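Local coordinates for protein LYND (Lyngbya aestuarii, PDB 4V1T) that probably acts as a cyanobactin heterocyclase, an ATP- and magnesium-dependent YcaO enzyme that turns cysteines of precursor peptides into azoline rings, at residues 158-166 and 240-248; 181-192 and 253-264. All coordinates share one frame; numbering follows the deposited sequence.

Contact 1: 158-166 and 240-248; sequences TDDYLQPEL and GCLPTARAT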
ATOM      1  N   THR B 158      25.956 -17.655   3.454  1.00 42.77           N
ATOM      2  CA  THR B 158      26.142 -17.424   4.877  1.00 49.99           C
ATOM      3  C   THR B 158      24.960 -17.975   5.647  1.00 52.09           C
ATOM      4  O   THR B 158      23.912 -18.250   5.059  1.00 50.73           O
ATOM      5  CB  THR B 158      26.306 -15.926   5.203  1.00 50.70           C
ATOM      6  OG1 THR B 158      26.699 -15.771   6.576  1.00 48.36           O
ATOM      7  CG2 THR B 158      25.006 -15.154   4.940  1.00 45.13           C
ATOM      8  N   ASP B 159      25.148 -18.148   6.957  1.00 42.27           N
ATOM      9  CA  ASP B 159      24.055 -18.501   7.863  1.00 48.13           C
ATOM     10  C   ASP B 159      23.541 -17.249   8.569  1.00 50.76           C
ATOM     11  O   ASP B 159      22.472 -17.265   9.178  1.00 48.11           O
ATOM     12  CB  ASP B 159      24.506 -19.551   8.890  1.00 61.43           C
ATOM     13  CG  ASP B 159      25.732 -19.116   9.686  1.00 65.61           C
ATOM     14  OD1 ASP B 159      26.509 -18.276   9.198  1.00 71.59           O
ATOM     15  OD2 ASP B 159      25.922 -19.621  10.808  1.00 77.54           O
ATOM     16  N   ASP B 160      24.307 -16.165   8.480  1.00 51.02           N
ATOM     17  CA  ASP B 160      23.896 -14.890   9.054  1.00 56.64           C
ATOM     18  C   ASP B 160      24.564 -13.757   8.298  1.00 49.83           C
ATOM     19  O   ASP B 160      25.730 -13.875   7.909  1.00 51.15           O
ATOM     20  CB  ASP B 160      24.245 -14.829  10.548  1.00 59.47           C
ATOM     21  CG  ASP B 160      23.492 -13.735  11.275  1.00 62.57           C
ATOM     22  OD1 ASP B 160      22.366 -13.997  11.749  1.00 70.28           O
ATOM     23  OD2 ASP B 160      24.027 -12.613  11.372  1.00 52.98           O
ATOM     24  N   TYR B 161      23.835 -12.660   8.103  1.00 49.24           N
ATOM     25  CA  TYR B 161      24.352 -11.525   7.339  1.00 49.39           C
ATOM     26  C   TYR B 161      25.297 -10.618   8.135  1.00 47.77           C
ATOM     27  O   TYR B 161      25.848  -9.673   7.583  1.00 43.76           O
ATOM     28  CB  TYR B 161      23.201 -10.706   6.772  1.00 46.58           C
ATOM     29  CG  TYR B 161      22.727 -11.193   5.412  1.00 47.18           C
ATOM     30  CD1 TYR B 161      22.582 -12.546   5.144  1.00 36.69           C
ATOM     31  CD2 TYR B 161      22.425 -10.295   4.400  1.00 34.71           C
ATOM     32  CE1 TYR B 161      22.146 -12.989   3.899  1.00 42.49           C
ATOM     33  CE2 TYR B 161      21.999 -10.726   3.157  1.00 40.99           C
ATOM     34  CZ  TYR B 161      21.859 -12.070   2.912  1.00 45.32           C
ATOM     35  OH  TYR B 161      21.424 -12.492   1.679  1.00 39.19           O
ATOM     36  N   LEU B 162      25.487 -10.911   9.417  1.00 48.50           N
ATOM     37  CA  LEU B 162      26.433 -10.161  10.245  1.00 57.71           C
ATOM     38  C   LEU B 162      27.637 -11.011  10.634  1.00 60.82           C
ATOM     39  O   LEU B 162      28.355 -10.689  11.580  1.00 65.26           O
ATOM     40  CB  LEU B 162      25.741  -9.616  11.505  1.00 64.56           C
ATOM     41  CG  LEU B 162      24.774  -8.438  11.308  1.00 61.64           C
ATOM     42  CD1 LEU B 162      24.155  -8.054  12.646  1.00 58.36           C
ATOM     43  CD2 LEU B 162      25.479  -7.238  10.690  1.00 67.15           C
ATOM     44  N   GLN B 163      27.878 -12.084   9.890  1.00 69.91           N
ATOM     45  CA  GLN B 163      29.084 -12.883  10.094  1.00 60.38           C
ATOM     46  C   GLN B 163      30.320 -12.008   9.906  1.00 54.84           C
ATOM     47  O   GLN B 163      30.492 -11.410   8.848  1.00 54.95           O
ATOM     48  CB  GLN B 163      29.136 -14.060   9.117  1.00 51.24           C
ATOM     49  CG  GLN B 163      28.285 -15.254   9.527  1.00 53.04           C
ATOM     50  CD  GLN B 163      28.922 -16.064  10.648  1.00 66.77           C
ATOM     51  OE1 GLN B 163      29.895 -15.637  11.256  1.00 61.34           O
ATOM     52  NE2 GLN B 163      28.376 -17.246  10.916  1.00 64.48           N
ATOM     53  N   PRO B 164      31.191 -11.931  10.931  1.00 52.64           N
ATOM     54  CA  PRO B 164      32.333 -11.006  10.860  1.00 58.11           C
ATOM     55  C   PRO B 164      33.279 -11.230   9.673  1.00 61.42           C
ATOM     56  O   PRO B 164      33.962 -10.296   9.276  1.00 68.50           O
ATOM     57  CB  PRO B 164      33.070 -11.233  12.200  1.00 61.13           C
ATOM     58  CG  PRO B 164      32.509 -12.476  12.771  1.00 56.12           C
ATOM     59  CD  PRO B 164      31.106 -12.583  12.246  1.00 52.25           C
ATOM     60  N   GLU B 165      33.308 -12.433   9.113  1.00 51.77           N
ATOM     61  CA  GLU B 165      34.153 -12.704   7.959  1.00 66.93           C
ATOM     62  C   GLU B 165      33.692 -11.927   6.714  1.00 67.35           C
ATOM     63  O   GLU B 165      34.479 -11.681   5.806  1.00 59.08           O
ATOM     64  CB  GLU B 165      34.170 -14.195   7.639  1.00 76.19           C
ATOM     65  CG  GLU B 165      34.959 -14.510   6.372  1.00 81.35           C
ATOM     66  CD  GLU B 165      35.191 -15.986   6.152  1.00 81.07           C
ATOM     67  OE1 GLU B 165      34.978 -16.786   7.091  1.00 78.83           O
ATOM     68  OE2 GLU B 165      35.596 -16.335   5.019  1.00 69.07           O
ATOM     69  N   LEU B 166      32.421 -11.548   6.677  1.00 61.51           N
ATOM     70  CA  LEU B 166      31.902 -10.786   5.550  1.00 57.79           C
ATOM     71  C   LEU B 166      32.580  -9.421   5.444  1.00 51.37           C
ATOM     72  O   LEU B 166      32.648  -8.835   4.364  1.00 49.12           O
ATOM     73  CB  LEU B 166      30.391 -10.631   5.656  1.00 49.59           C
ATOM     74  CG  LEU B 166      29.597 -11.936   5.571  1.00 53.73           C
ATOM     75  CD1 LEU B 166      28.129 -11.676   5.819  1.00 53.64           C
ATOM     76  CD2 LEU B 166      29.788 -12.628   4.235  1.00 63.92           C
ATOM     77  N   GLY B 240      30.220  -8.430  16.646  1.00 85.24           N
ATOM     78  CA  GLY B 240      29.996  -9.833  16.326  1.00 92.12           C
ATOM     79  C   GLY B 240      28.544 -10.171  16.013  1.00 97.30           C
ATOM     80  O   GLY B 240      27.737  -9.289  15.715  1.00 83.89           O
ATOM     81  N   CYS B 241      28.206 -11.463  16.064  1.00 98.83           N
ATOM     82  CA  CYS B 241      26.845 -11.945  15.754  1.00 83.03           C
ATOM     83  C   CYS B 241      26.517 -13.300  16.359  1.00 72.47           C
ATOM     84  O   CYS B 241      27.419 -14.062  16.685  1.00 77.68           O
ATOM     85  CB  CYS B 241      26.661 -12.058  14.236  1.00 70.92           C
ATOM     86  SG  CYS B 241      27.013 -13.660  13.442  1.00 84.90           S
ATOM     87  N   LEU B 242      25.229 -13.631  16.471  1.00 71.11           N
ATOM     88  CA  LEU B 242      24.856 -15.031  16.680  1.00 82.42           C
ATOM     89  C   LEU B 242      23.743 -15.666  15.823  1.00 79.98           C
ATOM     90  O   LEU B 242      22.605 -15.257  15.846  1.00 82.45           O
ATOM     91  CB  LEU B 242      24.621 -15.316  18.156  1.00 88.16           C
ATOM     92  CG  LEU B 242      23.528 -14.536  18.865  1.00 85.81           C
ATOM     93  CD1 LEU B 242      22.169 -15.146  18.568  1.00 98.77           C
ATOM     94  CD2 LEU B 242      23.762 -14.515  20.364  1.00 87.32           C
ATOM     95  N   PRO B 243      24.154 -16.768  15.090  1.00 87.48           N
ATOM     96  CA  PRO B 243      23.182 -17.693  14.520  1.00 82.29           C
ATOM     97  C   PRO B 243      21.698 -17.393  14.422  1.00 85.78           C
ATOM     98  O   PRO B 243      21.344 -16.361  13.900  1.00 96.76           O
ATOM     99  CB  PRO B 243      23.451 -18.940  15.364  1.00 89.01           C
ATOM    100  CG  PRO B 243      24.963 -18.910  15.568  1.00 93.34           C
ATOM    101  CD  PRO B 243      25.442 -17.567  15.029  1.00 91.06           C
ATOM    102  N   THR B 244      20.855 -18.327  14.854  1.00 87.70           N
ATOM    103  CA  THR B 244      19.413 -18.266  14.678  1.00 79.40           C
ATOM    104  C   THR B 244      18.903 -18.957  13.415  1.00 79.40           C
ATOM    105  O   THR B 244      17.756 -18.814  13.084  1.00 87.07           O
ATOM    106  CB  THR B 244      18.856 -16.820  14.868  1.00 98.47           C
ATOM    107  OG1 THR B 244      17.835 -16.840  15.858  1.00100.36           O
ATOM    108  CG2 THR B 244      18.297 -16.184  13.578  1.00 97.79           C
ATOM    109  N   ALA B 245      19.746 -19.726  12.743  1.00 79.06           N
ATOM    110  CA  ALA B 245      19.395 -20.394  11.489  1.00 68.46           C
ATOM    111  C   ALA B 245      19.102 -21.894  11.607  1.00 67.03           C
ATOM    112  O   ALA B 245      19.481 -22.680  10.765  1.00 67.83           O
ATOM    113  CB  ALA B 245      20.488 -20.177  10.482  1.00 70.13           C
ATOM    114  N   ARG B 246      18.470 -22.298  12.683  1.00 61.06           N
ATOM    115  CA  ARG B 246      18.253 -23.712  12.951  1.00 71.43           C
ATOM    116  C   ARG B 246      17.241 -24.427  12.079  1.00 67.63           C
ATOM    117  O   ARG B 246      17.411 -25.585  11.756  1.00 59.83           O
ATOM    118  CB  ARG B 246      17.909 -23.908  14.421  1.00 66.04           C
ATOM    119  CG  ARG B 246      19.053 -23.550  15.330  1.00 70.12           C
ATOM    120  CD  ARG B 246      18.569 -22.999  16.649  1.00 79.44           C
ATOM    121  NE  ARG B 246      18.464 -24.041  17.663  1.00 84.32           N
ATOM    122  CZ  ARG B 246      19.482 -24.524  18.356  1.00 83.61           C
ATOM    123  NH1 ARG B 246      20.712 -24.075  18.169  1.00 85.98           N
ATOM    124  NH2 ARG B 246      19.262 -25.467  19.239  1.00 89.58           N
ATOM    125  N   ALA B 247      16.204 -23.716  11.697  1.00 57.10           N
ATOM    126  CA  ALA B 247      14.996 -24.310  11.135  1.00 54.75           C
ATOM    127  C   ALA B 247      15.086 -24.454   9.629  1.00 63.90           C
ATOM    128  O   ALA B 247      14.930 -23.468   8.891  1.00 52.41           O
ATOM    129  CB  ALA B 247      13.796 -23.475  11.506  1.00 52.78           C
ATOM    130  N   THR B 248      15.329 -25.680   9.171  1.00 56.15           N
ATOM    131  CA  THR B 248      15.523 -25.931   7.743  1.00 60.38           C
ATOM    132  C   THR B 248      14.937 -27.260   7.285  1.00 58.65           C
ATOM    133  O   THR B 248      15.271 -28.307   7.829  1.00 57.78           O
ATOM    134  CB  THR B 248      17.016 -25.918   7.373  1.00 56.57           C
ATOM    135  OG1 THR B 248      17.642 -24.762   7.936  1.00 56.04           O
ATOM    136  CG2 THR B 248      17.189 -25.892   5.847  1.00 43.70           C
TER
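The type I beta turn Asp160 to Gln163, part of the strand-to-helix connection between strand 154-157 and helix 165-176, receives Cys241 of the 240-248 loop. It illustrates how a turn braced by its own side-chain bonds can meet an irregular chain by van der Waals contact: no hydrogen bond joins the two segments. Cys241 points its CB at the turn, 3.4 Å from Leu162 O and 3.8 Å from Leu162 CB. Cys241 SG lies among polar groups, with Asp160 OD2 at 3.8 Å and Gln163 OE1 at 4.1 Å. The carboxylate is placed by its own turn: with CG swung opposite the backbone N (chi1 -163°), Asp160 OD2 accepts from Leu162 N at 3.0 Å, which makes an Asx turn. The N-H arrives on the anti side, 31° out of the carboxylate plane, and Arg215 adds a salt bridge to the same oxygen. Asp160 OD1 lies 3.4 Å from Pro243 O, two acceptors with no bond between them. With the carboxylate gone, as in an alanine here, Leu162 N would probably lose this acceptor and Arg215 a counter-charge, and a gap would be likely to open beside Cys241 SG. Gln163 has a bond of its own: its chain bends at chi2, and Gln163 NE2 donates to the syn lone pair of Asp159 OD1 at 2.7 Å, the acceptor lying close to the amide plane. Further along, Ala245 CB rests 3.8 Å from Asp159 O. Tyr161, pointing away from the loop, packs on helix 204-213 and on strand 180-184; Leu162 also touches that helix. The 240-248 loop meanwhile runs on toward helix 250-275, with Leu242 and Arg246 touching the second subunit.

Contact 2: 181-192 and 253-264; sequences LLVKPVGSVLWL and LQTGLQFAATEI
Leu190 and Leu192, on the second strand of a beta hairpin, meet Gly256, Phe259 and Ala260 of helix 250-275, which packs against one face of the mixed sheet. Strand 189-192 and helix segment 253-264 run nearly parallel, their axes 9.2 Å apart at a crossing angle of -17°, an example of helix-on-sheet packing carried mainly by apolar side chains, with no hydrogen bond across. The backbones come nearest at Pro185 and Gly256, whose CA atoms are 4.9 Å apart; Leu190 CD2 lies 3.8 Å from Gly256 CA, and a CB on Gly256 would be tight against Leu190 CD1 and Pro185 CB. Aliphatic pairs flank this point. At the hairpin turn, Pro185 CB touches Leu253 CD1 at 3.8 Å, the side chains alongside and pointing the same way, while Pro185 CG meets Leu257 CD2. At the far end Leu181 CD2 presses on Ile264 CG1 at 3.5 Å, tighter than usual for carbons. The aromatic part belongs to Phe259, approached obliquely by Leu190 CD2. Leu192 extends with CG opposite its backbone N (chi1 176°), bringing CD1 onto Ala260 and sending CD2 over a face of the Phe259 ring, a CH-pi contact 3.8 Å from the centroid and 17° off the normal.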
ATOM      1  N   LEU B 181      27.659 -11.615  -4.492  1.00 41.42           N
ATOM      2  CA  LEU B 181      26.287 -11.829  -4.052  1.00 49.42           C
ATOM      3  C   LEU B 181      26.252 -12.511  -2.684  1.00 52.68           C
ATOM      4  O   LEU B 181      27.053 -13.401  -2.403  1.00 39.00           O
ATOM      5  CB  LEU B 181      25.531 -12.685  -5.073  1.00 50.18           C
ATOM      6  CG  LEU B 181      24.201 -13.305  -4.621  1.00 40.84           C
ATOM      7  CD1 LEU B 181      23.158 -12.241  -4.379  1.00 41.93           C
ATOM      8  CD2 LEU B 181      23.692 -14.296  -5.650  1.00 40.92           C
ATOM      9  N   LEU B 182      25.320 -12.085  -1.837  1.00 37.63           N
ATOM     10  CA  LEU B 182      25.105 -12.717  -0.549  1.00 45.24           C
ATOM     11  C   LEU B 182      23.810 -13.507  -0.580  1.00 49.83           C
ATOM     12  O   LEU B 182      22.824 -13.081  -1.171  1.00 40.82           O
ATOM     13  CB  LEU B 182      25.051 -11.684   0.577  1.00 43.26           C
ATOM     14  CG  LEU B 182      26.173 -11.654   1.610  1.00 55.94           C
ATOM     15  CD1 LEU B 182      25.818 -10.645   2.693  1.00 65.77           C
ATOM     16  CD2 LEU B 182      26.452 -13.018   2.218  1.00 65.02           C
ATOM     17  N   VAL B 183      23.826 -14.664   0.063  1.00 45.64           N
ATOM     18  CA  VAL B 183      22.630 -15.474   0.197  1.00 45.93           C
ATOM     19  C   VAL B 183      22.682 -16.289   1.484  1.00 45.16           C
ATOM     20  O   VAL B 183      23.753 -16.680   1.947  1.00 44.17           O
ATOM     21  CB  VAL B 183      22.447 -16.420  -1.005  1.00 38.12           C
ATOM     22  CG1 VAL B 183      23.567 -17.415  -1.081  1.00 46.60           C
ATOM     23  CG2 VAL B 183      21.115 -17.143  -0.923  1.00 43.01           C
ATOM     24  N   LYS B 184      21.507 -16.522   2.054  1.00 41.82           N
ATOM     25  CA  LYS B 184      21.346 -17.315   3.260  1.00 42.65           C
ATOM     26  C   LYS B 184      20.193 -18.275   3.014  1.00 40.48           C
ATOM     27  O   LYS B 184      19.044 -17.917   3.205  1.00 40.56           O
ATOM     28  CB  LYS B 184      21.074 -16.411   4.466  1.00 41.31           C
ATOM     29  CG  LYS B 184      20.639 -17.114   5.766  1.00 42.13           C
ATOM     30  CD  LYS B 184      20.184 -16.072   6.792  1.00 59.90           C
ATOM     31  CE  LYS B 184      19.319 -16.652   7.888  1.00 74.44           C
ATOM     32  NZ  LYS B 184      18.049 -17.212   7.360  1.00 75.39           N
ATOM     33  N   PRO B 185      20.503 -19.493   2.554  1.00 41.32           N
ATOM     34  CA  PRO B 185      19.463 -20.440   2.179  1.00 49.86           C
ATOM     35  C   PRO B 185      19.040 -21.341   3.335  1.00 42.35           C
ATOM     36  O   PRO B 185      18.135 -22.144   3.177  1.00 49.64           O
ATOM     37  CB  PRO B 185      20.140 -21.252   1.081  1.00 49.01           C
ATOM     38  CG  PRO B 185      21.574 -21.324   1.535  1.00 38.86           C
ATOM     39  CD  PRO B 185      21.849 -20.005   2.223  1.00 39.96           C
ATOM     40  N   VAL B 186      19.704 -21.200   4.477  1.00 45.75           N
ATOM     41  CA  VAL B 186      19.335 -21.922   5.686  1.00 46.25           C
ATOM     42  C   VAL B 186      18.451 -21.044   6.559  1.00 46.06           C
ATOM     43  O   VAL B 186      18.473 -19.820   6.449  1.00 54.89           O
ATOM     44  CB  VAL B 186      20.578 -22.373   6.500  1.00 58.06           C
ATOM     45  CG1 VAL B 186      21.445 -23.298   5.668  1.00 49.21           C
ATOM     46  CG2 VAL B 186      21.384 -21.174   6.979  1.00 54.07           C
ATOM     47  N   GLY B 187      17.693 -21.678   7.446  1.00 53.20           N
ATOM     48  CA  GLY B 187      16.801 -20.960   8.336  1.00 61.64           C
ATOM     49  C   GLY B 187      15.420 -20.874   7.734  1.00 54.41           C
ATOM     50  O   GLY B 187      15.222 -21.191   6.558  1.00 53.04           O
ATOM     51  N   SER B 188      14.462 -20.451   8.551  1.00 52.18           N
ATOM     52  CA  SER B 188      13.065 -20.399   8.152  1.00 47.82           C
ATOM     53  C   SER B 188      12.770 -19.205   7.257  1.00 49.41           C
ATOM     54  O   SER B 188      11.684 -19.119   6.685  1.00 48.40           O
ATOM     55  CB  SER B 188      12.170 -20.336   9.394  1.00 42.76           C
ATOM     56  OG  SER B 188      12.581 -19.278  10.244  1.00 49.69           O
ATOM     57  N   VAL B 189      13.726 -18.284   7.159  1.00 46.08           N
ATOM     58  CA  VAL B 189      13.619 -17.149   6.255  1.00 36.59           C
ATOM     59  C   VAL B 189      14.803 -17.092   5.299  1.00 39.25           C
ATOM     60  O   VAL B 189      15.935 -16.854   5.716  1.00 48.42           O
ATOM     61  CB  VAL B 189      13.544 -15.814   7.017  1.00 44.86           C
ATOM     62  CG1 VAL B 189      13.232 -14.673   6.054  1.00 42.79           C
ATOM     63  CG2 VAL B 189      12.488 -15.881   8.118  1.00 49.05           C
ATOM     64  N   LEU B 190      14.536 -17.306   4.016  1.00 36.41           N
ATOM     65  CA  LEU B 190      15.545 -17.145   2.987  1.00 36.72           C
ATOM     66  C   LEU B 190      15.902 -15.682   2.861  1.00 34.15           C
ATOM     67  O   LEU B 190      15.014 -14.847   2.732  1.00 45.04           O
ATOM     68  CB  LEU B 190      15.046 -17.685   1.639  1.00 36.27           C
ATOM     69  CG  LEU B 190      15.783 -17.210   0.376  1.00 38.31           C
ATOM     70  CD1 LEU B 190      17.209 -17.735   0.324  1.00 39.87           C
ATOM     71  CD2 LEU B 190      15.025 -17.610  -0.876  1.00 43.79           C
ATOM     72  N   TRP B 191      17.196 -15.372   2.921  1.00 36.48           N
ATOM     73  CA  TRP B 191      17.689 -14.055   2.511  1.00 38.23           C
ATOM     74  C   TRP B 191      18.417 -14.235   1.195  1.00 41.01           C
ATOM     75  O   TRP B 191      19.249 -15.128   1.052  1.00 40.69           O
ATOM     76  CB  TRP B 191      18.634 -13.433   3.534  1.00 42.93           C
ATOM     77  CG  TRP B 191      18.019 -13.099   4.851  1.00 40.38           C
ATOM     78  CD1 TRP B 191      17.039 -13.791   5.507  1.00 39.98           C
ATOM     79  CD2 TRP B 191      18.356 -11.986   5.680  1.00 44.67           C
ATOM     80  NE1 TRP B 191      16.738 -13.167   6.697  1.00 46.75           N
ATOM     81  CE2 TRP B 191      17.537 -12.062   6.831  1.00 54.63           C
ATOM     82  CE3 TRP B 191      19.269 -10.931   5.565  1.00 49.02           C
ATOM     83  CZ2 TRP B 191      17.607 -11.119   7.863  1.00 51.03           C
ATOM     84  CZ3 TRP B 191      19.338  -9.997   6.585  1.00 61.22           C
ATOM     85  CH2 TRP B 191      18.509 -10.097   7.723  1.00 59.37           C
ATOM     86  N   LEU B 192      18.096 -13.378   0.238  1.00 41.53           N
ATOM     87  CA  LEU B 192      18.662 -13.453  -1.095  1.00 42.17           C
ATOM     88  C   LEU B 192      19.066 -12.047  -1.544  1.00 39.02           C
ATOM     89  O   LEU B 192      18.242 -11.154  -1.638  1.00 40.10           O
ATOM     90  CB  LEU B 192      17.644 -14.080  -2.051  1.00 45.20           C
ATOM     91  CG  LEU B 192      18.013 -14.165  -3.526  1.00 57.73           C
ATOM     92  CD1 LEU B 192      19.262 -14.997  -3.747  1.00 53.14           C
ATOM     93  CD2 LEU B 192      16.849 -14.729  -4.327  1.00 71.01           C
ATOM     94  N   LEU B 253      15.653 -25.403   1.819  1.00 48.15           N
ATOM     95  CA  LEU B 253      17.040 -25.206   1.397  1.00 46.43           C
ATOM     96  C   LEU B 253      17.121 -25.156  -0.127  1.00 41.59           C
ATOM     97  O   LEU B 253      17.669 -24.221  -0.697  1.00 40.22           O
ATOM     98  CB  LEU B 253      17.934 -26.323   1.930  1.00 52.44           C
ATOM     99  CG  LEU B 253      19.398 -26.291   1.473  1.00 55.17           C
ATOM    100  CD1 LEU B 253      20.077 -25.005   1.921  1.00 54.01           C
ATOM    101  CD2 LEU B 253      20.157 -27.509   2.000  1.00 58.56           C
ATOM    102  N   GLN B 254      16.578 -26.175  -0.768  1.00 48.40           N
ATOM    103  CA  GLN B 254      16.610 -26.282  -2.220  1.00 46.06           C
ATOM    104  C   GLN B 254      15.814 -25.156  -2.885  1.00 40.94           C
ATOM    105  O   GLN B 254      16.197 -24.673  -3.940  1.00 43.54           O
ATOM    106  CB  GLN B 254      16.076 -27.650  -2.666  1.00 50.81           C
ATOM    107  CG  GLN B 254      17.125 -28.748  -2.706  1.00 53.38           C
ATOM    108  CD  GLN B 254      18.113 -28.581  -3.852  1.00 56.19           C
ATOM    109  OE1 GLN B 254      17.731 -28.205  -4.969  1.00 51.25           O
ATOM    110  NE2 GLN B 254      19.381 -28.853  -3.585  1.00 71.74           N
ATOM    111  N   THR B 255      14.728 -24.729  -2.253  1.00 52.04           N
ATOM    112  CA  THR B 255      13.963 -23.586  -2.739  1.00 49.68           C
ATOM    113  C   THR B 255      14.843 -22.344  -2.789  1.00 46.05           C
ATOM    114  O   THR B 255      14.784 -21.569  -3.737  1.00 44.21           O
ATOM    115  CB  THR B 255      12.741 -23.293  -1.845  1.00 37.98           C
ATOM    116  OG1 THR B 255      11.757 -24.318  -2.020  1.00 44.14           O
ATOM    117  CG2 THR B 255      12.115 -21.948  -2.198  1.00 42.70           C
ATOM    118  N   GLY B 256      15.658 -22.159  -1.761  1.00 40.20           N
ATOM    119  CA  GLY B 256      16.540 -21.018  -1.679  1.00 33.06           C
ATOM    120  C   GLY B 256      17.698 -21.062  -2.670  1.00 39.63           C
ATOM    121  O   GLY B 256      18.075 -20.034  -3.242  1.00 34.81           O
ATOM    122  N   LEU B 257      18.269 -22.243  -2.870  1.00 40.29           N
ATOM    123  CA  LEU B 257      19.427 -22.381  -3.749  1.00 42.49           C
ATOM    124  C   LEU B 257      19.044 -22.288  -5.234  1.00 40.49           C
ATOM    125  O   LEU B 257      19.785 -21.734  -6.045  1.00 42.55           O
ATOM    126  CB  LEU B 257      20.127 -23.704  -3.469  1.00 41.97           C
ATOM    127  CG  LEU B 257      20.729 -23.851  -2.065  1.00 41.07           C
ATOM    128  CD1 LEU B 257      21.278 -25.255  -1.863  1.00 48.50           C
ATOM    129  CD2 LEU B 257      21.801 -22.813  -1.798  1.00 50.78           C
ATOM    130  N   GLN B 258      17.887 -22.833  -5.585  1.00 38.26           N
ATOM    131  CA  GLN B 258      17.405 -22.788  -6.963  1.00 43.24           C
ATOM    132  C   GLN B 258      16.975 -21.363  -7.305  1.00 41.61           C
ATOM    133  O   GLN B 258      17.250 -20.851  -8.387  1.00 42.21           O
ATOM    134  CB  GLN B 258      16.245 -23.772  -7.158  1.00 37.16           C
ATOM    135  CG  GLN B 258      16.629 -25.242  -6.992  1.00 38.64           C
ATOM    136  CD  GLN B 258      17.477 -25.770  -8.128  1.00 34.90           C
ATOM    137  OE1 GLN B 258      17.763 -25.060  -9.095  1.00 37.42           O
ATOM    138  NE2 GLN B 258      17.885 -27.021  -8.018  1.00 38.64           N
ATOM    139  N   PHE B 259      16.302 -20.729  -6.354  1.00 47.22           N
ATOM    140  CA  PHE B 259      15.940 -19.324  -6.453  1.00 43.19           C
ATOM    141  C   PHE B 259      17.202 -18.479  -6.647  1.00 40.84           C
ATOM    142  O   PHE B 259      17.256 -17.599  -7.499  1.00 37.13           O
ATOM    143  CB  PHE B 259      15.191 -18.914  -5.186  1.00 55.45           C
ATOM    144  CG  PHE B 259      14.373 -17.661  -5.305  1.00 55.19           C
ATOM    145  CD1 PHE B 259      14.549 -16.764  -6.344  1.00 48.81           C
ATOM    146  CD2 PHE B 259      13.424 -17.372  -4.334  1.00 57.95           C
ATOM    147  CE1 PHE B 259      13.791 -15.609  -6.416  1.00 47.97           C
ATOM    148  CE2 PHE B 259      12.670 -16.220  -4.396  1.00 61.28           C
ATOM    149  CZ  PHE B 259      12.848 -15.340  -5.442  1.00 54.93           C
ATOM    150  N   ALA B 260      18.227 -18.759  -5.860  1.00 39.44           N
ATOM    151  CA  ALA B 260      19.490 -18.043  -5.984  1.00 38.84           C
ATOM    152  C   ALA B 260      20.117 -18.278  -7.362  1.00 40.89           C
ATOM    153  O   ALA B 260      20.674 -17.358  -7.966  1.00 32.22           O
ATOM    154  CB  ALA B 260      20.446 -18.466  -4.892  1.00 44.00           C
ATOM    155  N   ALA B 261      20.033 -19.510  -7.851  1.00 38.19           N
ATOM    156  CA  ALA B 261      20.591 -19.841  -9.161  1.00 38.82           C
ATOM    157  C   ALA B 261      19.974 -18.971 -10.271  1.00 37.59           C
ATOM    158  O   ALA B 261      20.684 -18.444 -11.128  1.00 38.13           O
ATOM    159  CB  ALA B 261      20.383 -21.316  -9.469  1.00 38.16           C
ATOM    160  N   THR B 262      18.656 -18.817 -10.228  1.00 35.93           N
ATOM    161  CA  THR B 262      17.936 -18.001 -11.195  1.00 35.48           C
ATOM    162  C   THR B 262      18.402 -16.549 -11.163  1.00 36.93           C
ATOM    163  O   THR B 262      18.636 -15.936 -12.205  1.00 34.95           O
ATOM    164  CB  THR B 262      16.420 -18.052 -10.920  1.00 33.93           C
ATOM    165  OG1 THR B 262      15.967 -19.401 -11.041  1.00 32.32           O
ATOM    166  CG2 THR B 262      15.654 -17.177 -11.902  1.00 30.86           C
ATOM    167  N   GLU B 263      18.536 -15.993  -9.961  1.00 26.14           N
ATOM    168  CA  GLU B 263      18.927 -14.594  -9.818  1.00 33.58           C
ATOM    169  C   GLU B 263      20.402 -14.386 -10.165  1.00 33.94           C
ATOM    170  O   GLU B 263      20.805 -13.302 -10.612  1.00 32.97           O
ATOM    171  CB  GLU B 263      18.629 -14.096  -8.408  1.00 38.39           C
ATOM    172  CG  GLU B 263      17.151 -14.032  -8.075  1.00 41.30           C
ATOM    173  CD  GLU B 263      16.371 -13.089  -8.979  1.00 44.03           C
ATOM    174  OE1 GLU B 263      16.913 -12.032  -9.365  1.00 34.05           O
ATOM    175  OE2 GLU B 263      15.206 -13.401  -9.296  1.00 37.79           O
ATOM    176  N   ILE B 264      21.198 -15.423  -9.963  1.00 35.20           N
ATOM    177  CA  ILE B 264      22.588 -15.390 -10.371  1.00 33.08           C
ATOM    178  C   ILE B 264      22.654 -15.311 -11.898  1.00 36.02           C
ATOM    179  O   ILE B 264      23.383 -14.505 -12.450  1.00 42.71           O
ATOM    180  CB  ILE B 264      23.356 -16.619  -9.855  1.00 35.78           C
ATOM    181  CG1 ILE B 264      23.634 -16.462  -8.358  1.00 37.09           C
ATOM    182  CG2 ILE B 264      24.693 -16.773 -10.589  1.00 41.22           C
ATOM    183  CD1 ILE B 264      23.984 -17.763  -7.651  1.00 36.65           C
TER

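How the contacts relate
Contacts 1 and 2 have centres about 14 Å apart and touch directly, their segments alternating along the chain. The segment 158-166 meets the hairpin in two ways: Thr158 N lies 2.8 Å from Val183 O, a probable hydrogen bond extending the sheet pairing, and Tyr161 CD2 packs 3.4 Å from Trp191 CE3. The loop 240-248 reaches the hairpin turn as well, with Thr248 OG1 3.1 Å from Gly187 N, probably hydrogen-bonded, just before helix 250-275. Both contacts also touch the second subunit. The Leu162 side chain is about 13 Å from the zinc ion held by Cys203, Cys206, Cys311 and Cys314; the ADP pocket draws its residues from elsewhere in the chain.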